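Local coordinates for protein glutamate--tRNA ligase (Elizabethkingia anophelis, PDB 6B1Z) that probably catalyses the ATP-dependent attachment of glutamate to its cognate tRNA, as a class I glutamyl-tRNA synthetase, at residues A[89-103]-A[207-221]. Residues are numbered along the deposited sequence; the frame is centred on the assembly and turned at random.
With FMT (formic acid), chain B; FMT (formic acid), chain N; EDO (1,2-ethanediol), chain V; EDO (1,2-ethanediol), chain S.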
loop_
_atom_site.group_PDB
_atom_site.type_symbol
_atom_site.label_atom_id
_atom_site.label_comp_id
_atom_site.label_asym_id
_atom_site.label_seq_id
_atom_site.Cartn_x
_atom_site.Cartn_y
_atom_site.Cartn_z
ATOM N N PRO A 89 -25.506 3.295 -10.555
ATOM C CA PRO A 89 -24.073 3.392 -10.871
ATOM C C PRO A 89 -23.167 3.409 -9.651
ATOM O O PRO A 89 -23.487 4.008 -8.625
ATOM C CB PRO A 89 -23.961 4.733 -11.611
ATOM C CG PRO A 89 -25.361 5.064 -12.054
ATOM C CD PRO A 89 -26.234 4.512 -10.960
ATOM N N TYR A 90 -22.016 2.759 -9.784
ATOM C CA TYR A 90 -21.018 2.777 -8.723
ATOM C C TYR A 90 -19.967 3.857 -8.937
ATOM O O TYR A 90 -18.947 3.853 -8.242
ATOM C CB TYR A 90 -20.365 1.388 -8.580
ATOM C CG TYR A 90 -21.358 0.386 -8.034
ATOM C CD1 TYR A 90 -21.587 0.291 -6.668
ATOM C CD2 TYR A 90 -22.105 -0.432 -8.898
ATOM C CE1 TYR A 90 -22.529 -0.597 -6.159
ATOM C CE2 TYR A 90 -23.050 -1.324 -8.399
ATOM C CZ TYR A 90 -23.244 -1.409 -7.032
ATOM O OH TYR A 90 -24.176 -2.278 -6.523
ATOM N N ARG A 91 -20.195 4.783 -9.868
ATOM C CA ARG A 91 -19.427 6.025 -9.955
ATOM C C ARG A 91 -20.329 7.181 -9.561
ATOM O O ARG A 91 -21.435 7.321 -10.092
ATOM C CB ARG A 91 -18.886 6.274 -11.361
ATOM C CG ARG A 91 -18.001 5.196 -11.907
ATOM C CD ARG A 91 -17.482 5.629 -13.259
ATOM N NE ARG A 91 -16.594 4.629 -13.850
ATOM C CZ ARG A 91 -16.787 4.074 -15.039
ATOM N NH1 ARG A 91 -17.829 4.437 -15.786
ATOM N NH2 ARG A 91 -15.923 3.172 -15.514
ATOM N N GLN A 92 -19.853 8.016 -8.635
ATOM C CA GLN A 92 -20.701 9.094 -8.131
ATOM C C GLN A 92 -21.006 10.135 -9.204
ATOM O O GLN A 92 -22.079 10.765 -9.166
ATOM C CB GLN A 92 -20.037 9.721 -6.905
ATOM C CG GLN A 92 -20.029 8.755 -5.715
ATOM C CD GLN A 92 -19.605 9.404 -4.419
ATOM O OE1 GLN A 92 -18.592 10.097 -4.359
ATOM N NE2 GLN A 92 -20.365 9.156 -3.369
ATOM N N SER A 93 -20.110 10.315 -10.186
ATOM C CA SER A 93 -20.380 11.256 -11.275
ATOM C C SER A 93 -21.620 10.878 -12.079
ATOM O O SER A 93 -22.162 11.722 -12.802
ATOM C CB SER A 93 -19.179 11.360 -12.220
ATOM O OG SER A 93 -18.917 10.135 -12.893
ATOM N N GLU A 94 -22.090 9.640 -11.950
ATOM C CA GLU A 94 -23.200 9.129 -12.734
ATOM C C GLU A 94 -24.498 9.068 -11.940
ATOM O O GLU A 94 -25.484 8.496 -12.425
ATOM C CB GLU A 94 -22.828 7.750 -13.281
ATOM C CG GLU A 94 -21.658 7.836 -14.255
ATOM C CD GLU A 94 -21.121 6.481 -14.664
ATOM O OE1 GLU A 94 -21.697 5.470 -14.222
ATOM O OE2 GLU A 94 -20.122 6.433 -15.418
ATOM N N ARG A 95 -24.544 9.701 -10.763
ATOM C CA ARG A 95 -25.673 9.574 -9.849
ATOM C C ARG A 95 -26.391 10.899 -9.604
ATOM O O ARG A 95 -27.042 11.065 -8.567
ATOM C CB ARG A 95 -25.212 8.964 -8.524
ATOM C CG ARG A 95 -24.626 7.538 -8.692
ATOM C CD ARG A 95 -24.039 6.991 -7.402
ATOM N NE ARG A 95 -25.028 6.751 -6.348
ATOM C CZ ARG A 95 -25.763 5.650 -6.231
ATOM N NH1 ARG A 95 -25.704 4.679 -7.152
ATOM N NH2 ARG A 95 -26.604 5.547 -5.212
ATOM N N ARG A 96 -26.316 11.830 -10.561
ATOM C CA ARG A 96 -26.817 13.182 -10.308
ATOM C C ARG A 96 -28.318 13.200 -10.016
ATOM O O ARG A 96 -28.770 13.974 -9.163
ATOM C CB ARG A 96 -26.486 14.106 -11.481
ATOM C CG ARG A 96 -27.404 15.325 -11.546
ATOM C CD ARG A 96 -27.059 16.275 -12.682
ATOM N NE ARG A 96 -25.826 17.016 -12.433
ATOM C CZ ARG A 96 -25.718 18.031 -11.578
ATOM N NH1 ARG A 96 -26.767 18.434 -10.869
ATOM N NH2 ARG A 96 -24.555 18.644 -11.432
ATOM N N ASP A 97 -29.109 12.359 -10.697
ATOM C CA ASP A 97 -30.555 12.387 -10.456
ATOM C C ASP A 97 -30.887 11.937 -9.032
ATOM O O ASP A 97 -31.817 12.470 -8.407
ATOM C CB ASP A 97 -31.281 11.530 -11.491
ATOM C CG ASP A 97 -31.514 12.272 -12.793
ATOM O OD1 ASP A 97 -30.866 13.322 -13.008
ATOM O OD2 ASP A 97 -32.351 11.812 -13.598
ATOM N N ILE A 98 -30.138 10.963 -8.504
ATOM C CA ILE A 98 -30.293 10.557 -7.107
ATOM C C ILE A 98 -29.971 11.723 -6.187
ATOM O O ILE A 98 -30.705 12.014 -5.229
ATOM C CB ILE A 98 -29.399 9.338 -6.800
ATOM C CG1 ILE A 98 -29.827 8.146 -7.651
ATOM C CG2 ILE A 98 -29.449 8.986 -5.324
ATOM C CD1 ILE A 98 -28.818 7.001 -7.693
ATOM N N TYR A 99 -28.861 12.405 -6.459
ATOM C CA TYR A 99 -28.459 13.502 -5.587
ATOM C C TYR A 99 -29.470 14.641 -5.637
ATOM O O TYR A 99 -29.756 15.271 -4.609
ATOM C CB TYR A 99 -27.072 13.999 -5.978
ATOM C CG TYR A 99 -25.982 12.951 -5.873
ATOM C CD1 TYR A 99 -25.965 12.010 -4.842
ATOM C CD2 TYR A 99 -24.980 12.897 -6.827
ATOM C CE1 TYR A 99 -24.934 11.045 -4.773
ATOM C CE2 TYR A 99 -23.966 11.954 -6.770
ATOM C CZ TYR A 99 -23.950 11.034 -5.751
ATOM O OH TYR A 99 -22.937 10.101 -5.729
ATOM N N ASP A 100 -30.017 14.925 -6.823
ATOM C CA ASP A 100 -31.014 15.992 -6.940
ATOM C C ASP A 100 -32.238 15.702 -6.082
ATOM O O ASP A 100 -32.786 16.605 -5.440
ATOM C CB ASP A 100 -31.433 16.158 -8.399
ATOM C CG ASP A 100 -30.367 16.819 -9.245
ATOM O OD1 ASP A 100 -29.351 17.302 -8.707
ATOM O OD2 ASP A 100 -30.550 16.825 -10.487
ATOM N N ARG A 101 -32.675 14.444 -6.061
ATOM C CA ARG A 101 -33.815 14.047 -5.240
ATOM C C ARG A 101 -33.568 14.377 -3.772
ATOM O O ARG A 101 -34.435 14.950 -3.098
ATOM C CB ARG A 101 -34.075 12.547 -5.447
ATOM C CG ARG A 101 -35.149 11.920 -4.575
ATOM C CD ARG A 101 -35.677 10.611 -5.195
ATOM N NE ARG A 101 -34.834 9.446 -4.924
ATOM C CZ ARG A 101 -34.144 8.777 -5.847
ATOM N NH1 ARG A 101 -34.188 9.147 -7.124
ATOM N NH2 ARG A 101 -33.412 7.727 -5.494
ATOM N N TYR A 102 -32.372 14.053 -3.270
ATOM C CA TYR A 102 -32.085 14.253 -1.856
ATOM C C TYR A 102 -31.689 15.682 -1.536
ATOM O O TYR A 102 -31.887 16.124 -0.396
ATOM C CB TYR A 102 -31.025 13.249 -1.407
ATOM C CG TYR A 102 -31.606 11.855 -1.431
ATOM C CD1 TYR A 102 -32.793 11.575 -0.772
ATOM C CD2 TYR A 102 -31.009 10.838 -2.166
ATOM C CE1 TYR A 102 -33.349 10.315 -0.802
ATOM C CE2 TYR A 102 -31.557 9.573 -2.197
ATOM C CZ TYR A 102 -32.722 9.318 -1.512
ATOM O OH TYR A 102 -33.273 8.058 -1.546
ATOM N N THR A 103 -31.175 16.426 -2.513
ATOM C CA THR A 103 -31.013 17.863 -2.318
ATOM C C THR A 103 -32.367 18.532 -2.084
ATOM O O THR A 103 -32.515 19.356 -1.173
ATOM C CB THR A 103 -30.295 18.466 -3.527
ATOM O OG1 THR A 103 -28.955 17.971 -3.574
ATOM C CG2 THR A 103 -30.258 19.982 -3.440
ATOM N N MET A 207 -23.737 19.462 -8.040
ATOM C CA MET A 207 -23.225 18.179 -7.589
ATOM C C MET A 207 -22.838 18.251 -6.112
ATOM O O MET A 207 -22.322 19.277 -5.648
ATOM C CB MET A 207 -22.016 17.744 -8.416
ATOM C CG MET A 207 -22.366 17.200 -9.819
ATOM S SD MET A 207 -23.545 15.805 -9.896
ATOM C CE MET A 207 -22.510 14.486 -9.247
ATOM N N PRO A 208 -23.094 17.184 -5.366
ATOM C CA PRO A 208 -22.750 17.184 -3.945
ATOM C C PRO A 208 -21.247 17.191 -3.722
ATOM O O PRO A 208 -20.454 16.777 -4.570
ATOM C CB PRO A 208 -23.370 15.882 -3.431
ATOM C CG PRO A 208 -23.303 14.965 -4.641
ATOM C CD PRO A 208 -23.605 15.876 -5.815
ATOM N N THR A 209 -20.859 17.673 -2.543
ATOM C CA THR A 209 -19.535 17.405 -2.023
ATOM C C THR A 209 -19.478 15.976 -1.494
ATOM O O THR A 209 -20.510 15.316 -1.323
ATOM C CB THR A 209 -19.190 18.383 -0.901
ATOM O OG1 THR A 209 -20.091 18.160 0.190
ATOM C CG2 THR A 209 -19.299 19.830 -1.408
ATOM N N TYR A 210 -18.255 15.505 -1.203
ATOM C CA TYR A 210 -18.072 14.143 -0.700
ATOM C C TYR A 210 -18.922 13.883 0.536
ATOM O O TYR A 210 -19.458 12.785 0.716
ATOM C CB TYR A 210 -16.605 13.872 -0.342
ATOM C CG TYR A 210 -15.604 13.865 -1.476
ATOM C CD1 TYR A 210 -15.964 13.507 -2.770
ATOM C CD2 TYR A 210 -14.279 14.200 -1.234
ATOM C CE1 TYR A 210 -15.020 13.492 -3.795
ATOM C CE2 TYR A 210 -13.343 14.191 -2.241
ATOM C CZ TYR A 210 -13.716 13.838 -3.515
ATOM O OH TYR A 210 -12.765 13.837 -4.508
ATOM N N HIS A 211 -19.039 14.889 1.418
ATOM C CA HIS A 211 -19.777 14.687 2.661
ATOM C C HIS A 211 -21.211 14.248 2.390
ATOM O O HIS A 211 -21.702 13.281 2.984
ATOM C CB HIS A 211 -19.779 15.976 3.476
ATOM C CG HIS A 211 -18.427 16.395 3.957
ATOM N ND1 HIS A 211 -17.697 15.665 4.867
ATOM C CD2 HIS A 211 -17.683 17.489 3.665
ATOM C CE1 HIS A 211 -16.554 16.285 5.108
ATOM N NE2 HIS A 211 -16.527 17.401 4.400
ATOM N N PHE A 212 -21.902 14.974 1.508
ATOM C CA PHE A 212 -23.311 14.702 1.227
ATOM C C PHE A 212 -23.464 13.495 0.303
ATOM O O PHE A 212 -24.323 12.641 0.543
ATOM C CB PHE A 212 -23.934 15.956 0.617
ATOM C CG PHE A 212 -25.457 15.988 0.603
ATOM C CD1 PHE A 212 -26.218 15.396 1.607
ATOM C CD2 PHE A 212 -26.112 16.656 -0.422
ATOM C CE1 PHE A 212 -27.623 15.469 1.578
ATOM C CE2 PHE A 212 -27.513 16.734 -0.466
ATOM C CZ PHE A 212 -28.264 16.143 0.536
ATOM N N ALA A 213 -22.633 13.416 -0.744
ATOM C CA ALA A 213 -22.681 12.265 -1.647
ATOM C C ALA A 213 -22.475 10.957 -0.893
ATOM O O ALA A 213 -23.159 9.958 -1.171
ATOM C CB ALA A 213 -21.632 12.406 -2.752
ATOM N N ASN A 214 -21.550 10.936 0.075
ATOM C CA ASN A 214 -21.262 9.677 0.743
ATOM C C ASN A 214 -22.385 9.255 1.680
ATOM O O ASN A 214 -22.687 8.061 1.765
ATOM C CB ASN A 214 -19.923 9.740 1.475
ATOM C CG ASN A 214 -18.754 9.565 0.542
ATOM O OD1 ASN A 214 -18.904 9.017 -0.554
ATOM N ND2 ASN A 214 -17.584 10.028 0.955
ATOM N N ILE A 215 -23.042 10.196 2.381
ATOM C CA ILE A 215 -24.128 9.732 3.241
ATOM C C ILE A 215 -25.327 9.297 2.390
ATOM O O ILE A 215 -26.007 8.322 2.724
ATOM C CB ILE A 215 -24.509 10.767 4.333
ATOM C CG1 ILE A 215 -25.178 12.019 3.766
ATOM C CG2 ILE A 215 -23.292 11.104 5.216
ATOM C CD1 ILE A 215 -26.701 11.998 3.929
ATOM N N ILE A 216 -25.591 9.991 1.272
ATOM C CA ILE A 216 -26.658 9.567 0.359
ATOM C C ILE A 216 -26.372 8.167 -0.161
ATOM O O ILE A 216 -27.240 7.281 -0.140
ATOM C CB ILE A 216 -26.804 10.561 -0.807
ATOM C CG1 ILE A 216 -27.430 11.884 -0.322
ATOM C CG2 ILE A 216 -27.617 9.928 -1.978
ATOM C CD1 ILE A 216 -27.269 13.022 -1.307
ATOM N N ASP A 217 -25.142 7.943 -0.616
ATOM C CA ASP A 217 -24.858 6.657 -1.243
ATOM C C ASP A 217 -24.678 5.533 -0.235
ATOM O O ASP A 217 -24.984 4.379 -0.556
ATOM C CB ASP A 217 -23.629 6.768 -2.145
ATOM C CG ASP A 217 -23.898 7.589 -3.408
ATOM O OD1 ASP A 217 -25.084 7.794 -3.773
ATOM O OD2 ASP A 217 -22.915 8.014 -4.043
ATOM N N ASP A 218 -24.171 5.819 0.964
ATOM C CA ASP A 218 -24.137 4.781 1.989
ATOM C C ASP A 218 -25.550 4.354 2.368
ATOM O O ASP A 218 -25.815 3.166 2.579
ATOM C CB ASP A 218 -23.340 5.260 3.201
ATOM C CG ASP A 218 -21.864 5.361 2.902
ATOM O OD1 ASP A 218 -21.136 6.004 3.681
ATOM O OD2 ASP A 218 -21.441 4.779 1.860
ATOM N N HIS A 219 -26.484 5.305 2.415
ATOM C CA HIS A 219 -27.881 4.959 2.645
ATOM C C HIS A 219 -28.447 4.141 1.488
ATOM O O HIS A 219 -29.005 3.053 1.700
ATOM C CB HIS A 219 -28.688 6.242 2.858
ATOM C CG HIS A 219 -30.152 6.004 3.066
ATOM N ND1 HIS A 219 -30.663 5.495 4.241
ATOM C CD2 HIS A 219 -31.209 6.201 2.248
ATOM C CE1 HIS A 219 -31.975 5.393 4.138
ATOM N NE2 HIS A 219 -32.334 5.811 2.937
ATOM N N GLU A 220 -28.312 4.649 0.252
ATOM C CA GLU A 220 -28.904 3.980 -0.902
ATOM C C GLU A 220 -28.317 2.590 -1.122
ATOM O O GLU A 220 -29.039 1.667 -1.532
ATOM C CB GLU A 220 -28.717 4.828 -2.163
ATOM C CG GLU A 220 -29.516 6.126 -2.162
ATOM C CD GLU A 220 -31.011 5.909 -2.040
ATOM O OE1 GLU A 220 -31.655 5.605 -3.065
ATOM O OE2 GLU A 220 -31.544 6.038 -0.919
ATOM N N MET A 221 -27.016 2.423 -0.878
ATOM C CA MET A 221 -26.354 1.141 -1.106
ATOM C C MET A 221 -26.418 0.233 0.115
ATOM O O MET A 221 -25.794 -0.836 0.111
ATOM C CB MET A 221 -24.898 1.363 -1.523
ATOM C CG MET A 221 -24.760 2.154 -2.816
ATOM S SD MET A 221 -23.053 2.312 -3.359
ATOM C CE MET A 221 -23.327 3.070 -4.973
HETATM C C FMT B . -28.234 11.569 -14.537
HETATM O O1 FMT B . -28.478 11.340 -13.354
HETATM O O2 FMT B . -27.516 10.862 -15.243
HETATM C C FMT N . -13.608 10.546 -0.678
HETATM O O1 FMT N . -13.217 11.022 -1.745
HETATM O O2 FMT N . -14.711 10.024 -0.515
HETATM C C1 EDO V . -20.052 8.990 4.925
HETATM O O1 EDO V . -19.759 10.386 5.026
HETATM C C2 EDO V . -20.748 8.537 6.197
HETATM O O2 EDO V . -21.629 7.447 5.894
HETATM C C1 EDO S . -31.757 13.302 -18.139
HETATM O O1 EDO S . -30.533 13.270 -17.396
HETATM C C2 EDO S . -32.848 12.619 -17.325
HETATM O O2 EDO S . -32.783 13.081 -15.970
HETATM O O HOH W 1 -34.137 5.715 -3.542
#
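Tyr99 reaches from helix 96-103 into the side of helix 210-220, whose axis runs nearly perpendicular to its own. Tyr99 CB lies 3.9 Å from Pro208 CD, and CG, turned beside the backbone N (chi1 -60°), sets the ring with one face against Pro208. Pro208 CG sits 3.6 Å from the Tyr99 ring centroid, a CH-pi contact suited to a rigid residue just before the N-cap, Thr209. On the flanks, CD1 meets Ile216 CD1, while CD2 and CE2 meet the methyl of Met207, whose flexible chain lays SD over the guanidinium of Arg96, itself hydrogen-bonded to Asp205 O. Tyr99 CE1 lies 3.4 Å from Asp217 OD1 and CZ near OD2; at the tip, Tyr99 OH donates to Asp217 OD2 (2.7 Å) on its syn side.

The anti side of Asp217 OD2 takes Gln92 NE2 at 2.9 Å in a fairly straight bond (160°). Arg95 NE meets Asp217 OD1 at 2.8 Å from above the carboxylate plane, in a salt bridge. Branched Ile216 packs against both the Tyr99 and Tyr102 rings, and Tyr102 OH lies 2.7 Å from Glu220 OE2 in a weak bond.

Within the class I catalytic domain, the contact joins the start of helix 96-103 and the turn before it to helix 210-220 and its N-terminal approach. Three side chains donating to buried Asp217, one of them cationic, probably stabilise its negative charge and fix its rotation.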